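Putative capsid protein of prophage (Escherichia coli CFT073, PDB 3BQW) is of unknown function in detail but probably is a major capsid protein that assembles into the protein shell of a phage head. Local coordinates at residues M207-G210 against A211-R215; S219-K222 against F223-Y227; K251-G255 against D256-I260; F276-P279 against D280-V283. One frame throughout, in Å; residues are numbered along the deposited sequence.

Contact 1. Residues M207-G210 against A211-R215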
loop_
_atom_site.group_PDB
_atom_site.type_symbol
_atom_site.label_atom_id
_atom_site.label_comp_id
_atom_site.label_asym_id
_atom_site.label_seq_id
_atom_site.Cartn_x
_atom_site.Cartn_y
_atom_site.Cartn_z
ATOM N N MET A 207 -13.163 9.093 -6.445
ATOM C CA MET A 207 -12.690 8.554 -7.720
ATOM C C MET A 207 -11.168 8.756 -7.803
ATOM O O MET A 207 -10.707 9.885 -7.859
ATOM C CB MET A 207 -13.410 9.179 -8.925
ATOM C CG MET A 207 -13.102 8.483 -10.277
ATOM S SD MET A 207 -14.067 8.951 -11.750
ATOM C CE MET A 207 -13.918 10.703 -11.793
ATOM N N ILE A 208 -10.422 7.645 -7.751
ATOM C CA ILE A 208 -8.971 7.620 -7.894
ATOM C C ILE A 208 -8.587 7.182 -9.313
ATOM O O ILE A 208 -9.033 6.137 -9.790
ATOM C CB ILE A 208 -8.319 6.691 -6.866
ATOM C CG1 ILE A 208 -8.819 7.039 -5.451
ATOM C CG2 ILE A 208 -6.801 6.832 -6.937
ATOM C CD1 ILE A 208 -8.952 5.888 -4.546
ATOM N N MET A 209 -7.788 8.019 -9.988
ATOM C CA MET A 209 -7.572 7.943 -11.433
ATOM C C MET A 209 -6.085 7.902 -11.721
ATOM O O MET A 209 -5.340 8.674 -11.148
ATOM C CB MET A 209 -8.057 9.225 -12.124
ATOM C CG MET A 209 -9.494 9.493 -12.074
ATOM S SD MET A 209 -9.898 11.076 -12.800
ATOM C CE MET A 209 -10.001 12.020 -11.318
ATOM N N GLY A 210 -5.688 7.045 -12.662
ATOM C CA GLY A 210 -4.398 7.159 -13.308
ATOM C C GLY A 210 -4.341 8.410 -14.179
ATOM O O GLY A 210 -5.375 9.052 -14.432
ATOM N N ALA A 211 -3.130 8.728 -14.653
ATOM C CA ALA A 211 -2.819 9.957 -15.387
ATOM C C ALA A 211 -3.527 10.080 -16.713
ATOM O O ALA A 211 -3.909 11.172 -17.126
ATOM C CB ALA A 211 -1.278 10.072 -15.612
ATOM N N GLU A 212 -3.665 8.953 -17.393
ATOM C CA GLU A 212 -4.280 8.905 -18.696
ATOM C C GLU A 212 -5.776 9.130 -18.536
ATOM O O GLU A 212 -6.373 9.872 -19.307
ATOM C CB GLU A 212 -3.950 7.572 -19.361
ATOM C CG GLU A 212 -4.654 7.288 -20.687
ATOM C CD GLU A 212 -4.478 8.380 -21.704
ATOM O OE1 GLU A 212 -3.417 9.048 -21.692
ATOM O OE2 GLU A 212 -5.402 8.563 -22.537
ATOM N N VAL A 213 -6.366 8.541 -17.497
ATOM C CA VAL A 213 -7.766 8.813 -17.160
ATOM C C VAL A 213 -8.023 10.303 -16.914
ATOM O O VAL A 213 -8.975 10.867 -17.445
ATOM C CB VAL A 213 -8.277 8.011 -15.951
ATOM C CG1 VAL A 213 -9.740 8.390 -15.662
ATOM C CG2 VAL A 213 -8.140 6.515 -16.193
ATOM N N TRP A 214 -7.195 10.931 -16.097
ATOM C CA TRP A 214 -7.375 12.345 -15.799
ATOM C C TRP A 214 -7.243 13.208 -17.057
ATOM O O TRP A 214 -8.077 14.056 -17.291
ATOM C CB TRP A 214 -6.389 12.800 -14.734
ATOM C CG TRP A 214 -6.391 14.260 -14.499
ATOM C CD1 TRP A 214 -5.337 15.108 -14.671
ATOM C CD2 TRP A 214 -7.497 15.075 -14.065
ATOM N NE1 TRP A 214 -5.704 16.391 -14.335
ATOM C CE2 TRP A 214 -7.019 16.405 -13.968
ATOM C CE3 TRP A 214 -8.829 14.809 -13.732
ATOM C CZ2 TRP A 214 -7.823 17.466 -13.557
ATOM C CZ3 TRP A 214 -9.633 15.858 -13.313
ATOM C CH2 TRP A 214 -9.128 17.183 -13.238
ATOM N N ARG A 215 -6.218 12.945 -17.866
ATOM C CA ARG A 215 -6.017 13.624 -19.166
ATOM C C ARG A 215 -7.290 13.592 -20.043
ATOM O O ARG A 215 -7.749 14.618 -20.568
ATOM C CB ARG A 215 -4.820 12.969 -19.894
ATOM C CG ARG A 215 -4.350 13.660 -21.159
ATOM C CD ARG A 215 -3.402 12.779 -22.025
ATOM N NE ARG A 215 -4.064 11.638 -22.685
ATOM C CZ ARG A 215 -4.947 11.738 -23.695
ATOM N NH1 ARG A 215 -5.290 12.921 -24.203
ATOM N NH2 ARG A 215 -5.500 10.644 -24.221
#
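Met209 starts out with CG beside its own backbone N (chi1 -66°) and then bends at the thioether (chi3 -98°), which lays its chain across Val213 and leaves the methyl end next to Trp214. Trp214, with CG opposite the backbone N (chi1 173°), brings CE3 of its indole to the methionine end, the two side chains crossing obliquely. The touch on Val213 is made mainly by the CG1 branch: Met209 CG lies 3.8 Å from Val213 CG1, the two side chains crossing at about a right angle. Farther out, Met209 CE comes to 3.9 Å from Trp214 CE3, while SD sits at the edge of the six-membered ring, 5.4 Å from its centroid, a Met-aromatic contact. All this happens where strand 206-209 turns into helix 211-218, with Gly210 as N-cap residue. The carbonyl of Gly210 opens the helix, accepting Trp214 N at 3.1 Å from Gly210 O. Tyr227 meets the Trp214 ring edge-to-face, and Leu282 packs on Val213. On the outer side of the first turn, Arg215 grips Glu212 side-on: NE reaches Glu212 OE1 at 2.8 Å, almost straight, and Arg215 NH2 reaches Glu212 OE2 at 2.7 Å. Two bonds to two oxygens fix the guanidinium and carboxylate together, so the turn has a salt-bridged outer side and an apolar inner one, where the polarisable sulfur lies between Val213 CG1 and the Trp214 edge.

Contact 2. Residues S219-K222 against F223-Y227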
loop_
_atom_site.group_PDB
_atom_site.type_symbol
_atom_site.label_atom_id
_atom_site.label_comp_id
_atom_site.label_asym_id
_atom_site.label_seq_id
_atom_site.Cartn_x
_atom_site.Cartn_y
_atom_site.Cartn_z
ATOM N N SER A 219 -10.310 16.463 -20.992
ATOM C CA SER A 219 -10.524 16.894 -22.381
ATOM C C SER A 219 -11.997 17.098 -22.751
ATOM O O SER A 219 -12.293 17.661 -23.800
ATOM C CB SER A 219 -9.899 15.894 -23.356
ATOM O OG SER A 219 -10.626 14.678 -23.395
ATOM N N PHE A 220 -12.910 16.640 -21.901
ATOM C CA PHE A 220 -14.341 16.860 -22.112
ATOM C C PHE A 220 -14.765 18.218 -21.587
ATOM O O PHE A 220 -14.766 18.447 -20.388
ATOM C CB PHE A 220 -15.185 15.803 -21.402
ATOM C CG PHE A 220 -15.120 14.442 -22.025
ATOM C CD1 PHE A 220 -15.847 14.154 -23.169
ATOM C CD2 PHE A 220 -14.375 13.427 -21.438
ATOM C CE1 PHE A 220 -15.798 12.887 -23.741
ATOM C CE2 PHE A 220 -14.329 12.162 -22.001
ATOM C CZ PHE A 220 -15.039 11.903 -23.165
ATOM N N LYS A 221 -15.166 19.094 -22.506
ATOM C CA LYS A 221 -15.780 20.391 -22.183
ATOM C C LYS A 221 -16.869 20.285 -21.096
ATOM O O LYS A 221 -16.974 21.145 -20.222
ATOM C CB LYS A 221 -16.383 20.989 -23.454
ATOM C CG LYS A 221 -16.582 22.503 -23.438
ATOM C CD LYS A 221 -17.476 22.946 -24.615
ATOM C CE LYS A 221 -17.346 24.446 -24.893
ATOM N NZ LYS A 221 -16.094 24.807 -25.639
ATOM N N LYS A 222 -17.670 19.223 -21.161
ATOM C CA LYS A 222 -18.771 19.043 -20.233
ATOM C C LYS A 222 -18.295 18.584 -18.865
ATOM O O LYS A 222 -18.974 18.826 -17.871
ATOM C CB LYS A 222 -19.818 18.074 -20.803
ATOM C CG LYS A 222 -20.413 18.507 -22.145
ATOM C CD LYS A 222 -20.983 19.906 -22.089
ATOM C CE LYS A 222 -21.734 20.257 -23.373
ATOM N NZ LYS A 222 -21.831 21.738 -23.509
ATOM N N PHE A 223 -17.133 17.944 -18.789
ATOM C CA PHE A 223 -16.515 17.736 -17.487
ATOM C C PHE A 223 -16.031 19.070 -16.900
ATOM O O PHE A 223 -16.278 19.349 -15.731
ATOM C CB PHE A 223 -15.365 16.719 -17.530
ATOM C CG PHE A 223 -14.467 16.806 -16.343
ATOM C CD1 PHE A 223 -14.887 16.326 -15.115
ATOM C CD2 PHE A 223 -13.230 17.439 -16.430
ATOM C CE1 PHE A 223 -14.073 16.433 -13.993
ATOM C CE2 PHE A 223 -12.400 17.544 -15.308
ATOM C CZ PHE A 223 -12.828 17.044 -14.096
ATOM N N ARG A 224 -15.352 19.881 -17.711
ATOM C CA ARG A 224 -14.793 21.168 -17.253
ATOM C C ARG A 224 -15.843 22.105 -16.657
ATOM O O ARG A 224 -15.581 22.812 -15.693
ATOM C CB ARG A 224 -14.123 21.899 -18.403
ATOM C CG ARG A 224 -13.002 21.142 -19.054
ATOM C CD ARG A 224 -12.435 21.955 -20.213
ATOM N NE ARG A 224 -11.256 21.304 -20.769
ATOM C CZ ARG A 224 -10.429 21.853 -21.653
ATOM N NH1 ARG A 224 -10.622 23.092 -22.096
ATOM N NH2 ARG A 224 -9.376 21.155 -22.078
ATOM N N GLU A 225 -17.024 22.121 -17.275
ATOM C CA GLU A 225 -18.150 22.944 -16.821
ATOM C C GLU A 225 -18.709 22.515 -15.444
ATOM O O GLU A 225 -19.290 23.336 -14.734
ATOM C CB GLU A 225 -19.250 22.919 -17.887
ATOM C CG GLU A 225 -18.850 23.629 -19.211
ATOM C CD GLU A 225 -19.852 23.419 -20.370
ATOM O OE1 GLU A 225 -20.866 22.674 -20.194
ATOM O OE2 GLU A 225 -19.615 24.006 -21.463
ATOM N N LEU A 226 -18.543 21.239 -15.080
ATOM C CA LEU A 226 -19.015 20.709 -13.784
ATOM C C LEU A 226 -17.889 20.557 -12.775
ATOM O O LEU A 226 -18.139 20.451 -11.574
ATOM C CB LEU A 226 -19.672 19.334 -13.965
ATOM C CG LEU A 226 -20.947 19.266 -14.797
ATOM C CD1 LEU A 226 -21.425 17.828 -14.936
ATOM C CD2 LEU A 226 -22.024 20.155 -14.187
ATOM N N TYR A 227 -16.657 20.513 -13.276
ATOM C CA TYR A 227 -15.446 20.347 -12.457
ATOM C C TYR A 227 -15.341 21.462 -11.411
ATOM O O TYR A 227 -15.284 22.648 -11.751
ATOM C CB TYR A 227 -14.204 20.317 -13.382
ATOM C CG TYR A 227 -12.830 20.325 -12.722
ATOM C CD1 TYR A 227 -12.605 19.709 -11.495
ATOM C CD2 TYR A 227 -11.747 20.920 -13.366
ATOM C CE1 TYR A 227 -11.342 19.716 -10.914
ATOM C CE2 TYR A 227 -10.477 20.937 -12.796
ATOM C CZ TYR A 227 -10.270 20.328 -11.565
ATOM O OH TYR A 227 -8.995 20.334 -10.985
#
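Lys222 and Glu225 run side by side, pointing the same way, along the outside of the short helix 221-226. Their closest approach is through carbon, Lys222 CD lying 3.4 Å from Glu225 OE1, and the ammonium closes a salt bridge at 3.6 Å between Lys222 NZ and Glu225 OE1. The aliphatic part of Lys221 passes obliquely by the second oxygen, its CG 3.9 Å from Glu225 OE2. Two torsions place the lysine: Lys222 CG stands beside the backbone N, and a second bend at chi2 (-54°) folds the chain along the glutamate, itself extended beyond CG. The backbone beneath holds these groups in place. Glu225 N donates to Lys221 O at 3.1 Å, and Arg224 N to Phe220 O, also at 3.1 Å; Phe220 is the N-cap residue, and its carbonyl receives a weak second bond from Phe223 N. Farther out, Trp179 meets the Phe220 ring edge-to-face, and Arg224 NE turns back to the carbonyl of Arg218. Tyr227 CB rests over one face of the Phe223 ring, 3.6 Å above its plane. A salt bridge of this length, with the glutamate exposed, probably contributes modestly, with the main-chain bonds defining the turn.

Contact 3. Residues K251-G255 against D256-I260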
loop_
_atom_site.group_PDB
_atom_site.type_symbol
_atom_site.label_atom_id
_atom_site.label_comp_id
_atom_site.label_asym_id
_atom_site.label_seq_id
_atom_site.Cartn_x
_atom_site.Cartn_y
_atom_site.Cartn_z
ATOM N N LYS A 251 -7.830 16.966 -6.906
ATOM C CA LYS A 251 -8.278 17.822 -7.994
ATOM C C LYS A 251 -9.520 18.635 -7.677
ATOM O O LYS A 251 -9.748 19.663 -8.312
ATOM C CB LYS A 251 -8.548 16.966 -9.244
ATOM C CG LYS A 251 -7.305 16.342 -9.836
ATOM C CD LYS A 251 -6.272 17.406 -10.189
ATOM C CE LYS A 251 -5.089 16.790 -10.832
ATOM N NZ LYS A 251 -4.011 17.748 -11.076
ATOM N N GLY A 252 -10.338 18.179 -6.736
ATOM C CA GLY A 252 -11.612 18.816 -6.473
ATOM C C GLY A 252 -12.723 17.801 -6.378
ATOM O O GLY A 252 -12.485 16.650 -6.055
ATOM N N TYR A 253 -13.937 18.246 -6.683
ATOM C CA TYR A 253 -15.141 17.445 -6.535
ATOM C C TYR A 253 -15.999 17.501 -7.787
ATOM O O TYR A 253 -15.963 18.480 -8.545
ATOM C CB TYR A 253 -15.965 17.915 -5.329
ATOM C CG TYR A 253 -15.274 17.720 -3.996
ATOM C CD1 TYR A 253 -15.535 16.599 -3.200
ATOM C CD2 TYR A 253 -14.342 18.642 -3.541
ATOM C CE1 TYR A 253 -14.893 16.419 -1.970
ATOM C CE2 TYR A 253 -13.688 18.473 -2.319
ATOM C CZ TYR A 253 -13.974 17.368 -1.538
ATOM O OH TYR A 253 -13.320 17.238 -0.331
ATOM N N LEU A 254 -16.749 16.421 -7.999
ATOM C CA LEU A 254 -17.774 16.331 -9.030
ATOM C C LEU A 254 -19.049 15.958 -8.290
ATOM O O LEU A 254 -19.367 14.794 -8.132
ATOM C CB LEU A 254 -17.356 15.268 -10.050
ATOM C CG LEU A 254 -18.074 15.062 -11.376
ATOM C CD1 LEU A 254 -18.269 16.396 -12.140
ATOM C CD2 LEU A 254 -17.265 14.038 -12.225
ATOM N N GLY A 255 -19.755 16.952 -7.771
ATOM C CA GLY A 255 -20.860 16.679 -6.865
ATOM C C GLY A 255 -20.266 16.218 -5.548
ATOM O O GLY A 255 -19.440 16.912 -4.985
ATOM N N ASP A 256 -20.665 15.035 -5.076
ATOM C CA ASP A 256 -20.121 14.491 -3.820
ATOM C C ASP A 256 -18.979 13.502 -4.046
ATOM O O ASP A 256 -18.576 12.802 -3.126
ATOM C CB ASP A 256 -21.229 13.902 -2.901
ATOM C CG ASP A 256 -22.054 12.782 -3.553
ATOM O OD1 ASP A 256 -21.786 12.396 -4.726
ATOM O OD2 ASP A 256 -22.992 12.286 -2.873
ATOM N N LEU A 257 -18.429 13.497 -5.258
ATOM C CA LEU A 257 -17.350 12.604 -5.652
ATOM C C LEU A 257 -16.020 13.335 -5.633
ATOM O O LEU A 257 -15.811 14.269 -6.400
ATOM C CB LEU A 257 -17.614 12.099 -7.062
ATOM C CG LEU A 257 -16.801 10.943 -7.631
ATOM C CD1 LEU A 257 -17.072 9.706 -6.825
ATOM C CD2 LEU A 257 -17.181 10.716 -9.115
ATOM N N ALA A 258 -15.128 12.924 -4.736
ATOM C CA ALA A 258 -13.799 13.521 -4.636
ATOM C C ALA A 258 -12.942 12.966 -5.755
ATOM O O ALA A 258 -13.057 11.785 -6.102
ATOM C CB ALA A 258 -13.159 13.219 -3.290
ATOM N N LEU A 259 -12.070 13.822 -6.287
ATOM C CA LEU A 259 -11.283 13.523 -7.473
ATOM C C LEU A 259 -9.804 13.547 -7.140
ATOM O O LEU A 259 -9.260 14.570 -6.735
ATOM C CB LEU A 259 -11.578 14.535 -8.587
ATOM C CG LEU A 259 -13.019 14.760 -9.047
ATOM C CD1 LEU A 259 -13.050 16.022 -9.926
ATOM C CD2 LEU A 259 -13.630 13.534 -9.795
ATOM N N ILE A 260 -9.171 12.398 -7.314
ATOM C CA ILE A 260 -7.781 12.163 -6.963
ATOM C C ILE A 260 -7.089 11.533 -8.178
ATOM O O ILE A 260 -7.562 10.524 -8.724
ATOM C CB ILE A 260 -7.655 11.203 -5.729
ATOM C CG1 ILE A 260 -8.422 11.751 -4.505
ATOM C CG2 ILE A 260 -6.174 10.973 -5.361
ATOM C CD1 ILE A 260 -8.276 10.874 -3.200
#
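Strands 251-254 and 257-260 run antiparallel, their axes 4.6 Å apart at the closest, and form the closed end of a beta hairpin with a type II' turn from Leu254 to Leu257. Next to the turn, Leu254 and Leu257 form a hydrogen-bonded pair: Leu254 N to Leu257 O is short, at 2.8 Å, whereas Leu257 N to Leu254 O stretches to 3.3 Å with the donor well above the carbonyl plane. Gly255 takes the first inner corner of the turn with positive phi (72°), as type II' turns require. At the other end, Lys251 N donates to Leu259 O at 2.8 Å. The side chains alternate between two faces. On one, Leu254 and Leu259 meet diagonally, Leu254 CB lying 4.1 Å from Leu259 CD2; Leu259 has CG beside its backbone N (chi1 -55°), which carries its other methyl, CD1, over the backbone of Tyr253. Ile193 of helix 190-198 packs against Leu254 and Leu257 on this face. On the other face, Tyr253 and Ala258 make a non-hydrogen-bonded pair, and the phenol reaches over the alanine; its hydroxyl is hydrogen-bonded to Glu238 of helix 236-241 and to Ser235 just before that helix. Here the ring leans obliquely on the partner strand, with Tyr253 CE1 3.9 Å from Ala258 CB, while Tyr253 CA itself makes a CA-H...O contact of 3.2 Å to Leu257 O.

Contact 4. Residues F276-P279 against D280-V283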
loop_
_atom_site.group_PDB
_atom_site.type_symbol
_atom_site.label_atom_id
_atom_site.label_comp_id
_atom_site.label_asym_id
_atom_site.label_seq_id
_atom_site.Cartn_x
_atom_site.Cartn_y
_atom_site.Cartn_z
ATOM N N PHE A 276 1.628 1.564 -9.424
ATOM C CA PHE A 276 0.673 0.848 -8.589
ATOM C C PHE A 276 -0.655 0.715 -9.307
ATOM O O PHE A 276 -1.228 -0.362 -9.373
ATOM C CB PHE A 276 0.445 1.612 -7.286
ATOM C CG PHE A 276 1.573 1.503 -6.312
ATOM C CD1 PHE A 276 1.876 0.290 -5.720
ATOM C CD2 PHE A 276 2.318 2.619 -5.958
ATOM C CE1 PHE A 276 2.918 0.206 -4.788
ATOM C CE2 PHE A 276 3.333 2.534 -5.050
ATOM C CZ PHE A 276 3.636 1.339 -4.464
ATOM N N LEU A 277 -1.139 1.837 -9.819
ATOM C CA LEU A 277 -2.376 1.912 -10.559
ATOM C C LEU A 277 -2.032 2.255 -12.000
ATOM O O LEU A 277 -1.519 3.332 -12.268
ATOM C CB LEU A 277 -3.279 2.993 -9.954
ATOM C CG LEU A 277 -4.702 3.151 -10.511
ATOM C CD1 LEU A 277 -5.546 1.896 -10.211
ATOM C CD2 LEU A 277 -5.387 4.434 -9.966
ATOM N N GLU A 278 -2.325 1.341 -12.912
ATOM C CA GLU A 278 -2.086 1.568 -14.311
ATOM C C GLU A 278 -2.765 2.862 -14.714
ATOM O O GLU A 278 -3.883 3.164 -14.249
ATOM C CB GLU A 278 -2.622 0.429 -15.167
ATOM C CG GLU A 278 -1.761 -0.808 -15.156
ATOM C CD GLU A 278 -0.300 -0.482 -15.391
ATOM O OE1 GLU A 278 0.012 0.187 -16.409
ATOM O OE2 GLU A 278 0.527 -0.865 -14.528
ATOM N N PRO A 279 -2.093 3.632 -15.569
ATOM C CA PRO A 279 -2.536 4.984 -15.852
ATOM C C PRO A 279 -3.902 5.088 -16.493
ATOM O O PRO A 279 -4.508 6.140 -16.389
ATOM C CB PRO A 279 -1.459 5.524 -16.799
ATOM C CG PRO A 279 -0.302 4.625 -16.644
ATOM C CD PRO A 279 -0.867 3.296 -16.317
ATOM N N ASP A 280 -4.374 4.007 -17.121
ATOM C CA ASP A 280 -5.683 3.972 -17.824
ATOM C C ASP A 280 -6.830 3.427 -16.960
ATOM O O ASP A 280 -7.926 3.204 -17.472
ATOM C CB ASP A 280 -5.582 3.186 -19.142
ATOM C CG ASP A 280 -5.251 1.720 -18.934
ATOM O OD1 ASP A 280 -4.861 1.315 -17.808
ATOM O OD2 ASP A 280 -5.359 0.964 -19.913
ATOM N N LEU A 281 -6.567 3.259 -15.659
ATOM C CA LEU A 281 -7.551 2.792 -14.672
ATOM C C LEU A 281 -8.058 3.904 -13.738
ATOM O O LEU A 281 -7.299 4.813 -13.347
ATOM C CB LEU A 281 -6.975 1.679 -13.783
ATOM C CG LEU A 281 -6.488 0.399 -14.466
ATOM C CD1 LEU A 281 -5.874 -0.581 -13.412
ATOM C CD2 LEU A 281 -7.586 -0.263 -15.288
ATOM N N LEU A 282 -9.341 3.796 -13.384
ATOM C CA LEU A 282 -9.966 4.625 -12.343
ATOM C C LEU A 282 -10.681 3.669 -11.401
ATOM O O LEU A 282 -11.204 2.623 -11.832
ATOM C CB LEU A 282 -10.980 5.646 -12.914
ATOM C CG LEU A 282 -12.292 5.174 -13.566
ATOM C CD1 LEU A 282 -13.398 4.993 -12.466
ATOM C CD2 LEU A 282 -12.785 6.103 -14.723
ATOM N N VAL A 283 -10.703 4.037 -10.126
ATOM C CA VAL A 283 -11.327 3.266 -9.076
ATOM C C VAL A 283 -12.367 4.135 -8.397
ATOM O O VAL A 283 -12.091 5.266 -8.015
ATOM C CB VAL A 283 -10.302 2.803 -8.034
ATOM C CG1 VAL A 283 -10.979 2.052 -6.890
ATOM C CG2 VAL A 283 -9.238 1.928 -8.676
#
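A type I beta turn from Glu278 to Leu281 leads the chain into strand 281-285, with Pro279 and Asp280 at its two inner corners. It is closed by Leu281 N, which donates to Glu278 O at 3.0 Å from above the carbonyl plane. Ahead of the turn, Leu277 holds CG opposite its backbone N (chi1 -175°), which sends the isobutyl group toward the new strand. Its CD1 methyl reaches two residues there: Leu277 CD1 lies 3.9 Å from Leu281 CB and 4.0 Å from Val283 CG2, slanting past both side chains. The other methyl, CD2, approaches the carbonyl of Leu281 instead. Glu278 CB touches both Leu281 CD1, at 3.8 Å, and Asp280 OD1, at 3.6 Å. The glutamate bends away beyond CB, and its carboxylate keeps apart from that of Asp280, Glu278 OE1 being 5.2 Å from Asp280 OD1. Asp280 OD2 forms a salt bridge with Lys349 on the adjacent strand 346-349, which probably offsets the nearby negative charge. Pro279 packs on Glu212 of helix 211-218. With proline at its first inner corner and aspartate at the second, this is a classic type I turn, here serving as the entry to a sheet strand.

Overall arrangement
Contacts 1, 3 and 4 share one mixed sheet, in which strand 206-209 lies between strands 257-267 and 281-285. Contacts 1 and 4 are closest, their centres 7 Å apart, and are joined by probable backbone hydrogen bonds, Ile208 O to Val283 N at 2.7 Å and Gly210 N to Leu281 O at 2.8 Å. On its other edge, contact 1 meets contact 3 through Met209 N and Ile260 O, 2.8 Å apart. Contact 2 packs against contacts 1 and 3: Phe223 CZ packs 3.5 Å from Trp214 CZ3, and Tyr227 OH lies 2.9 Å from Lys251 O. Contacts 2 and 4 do not touch, with centres about 21 Å apart.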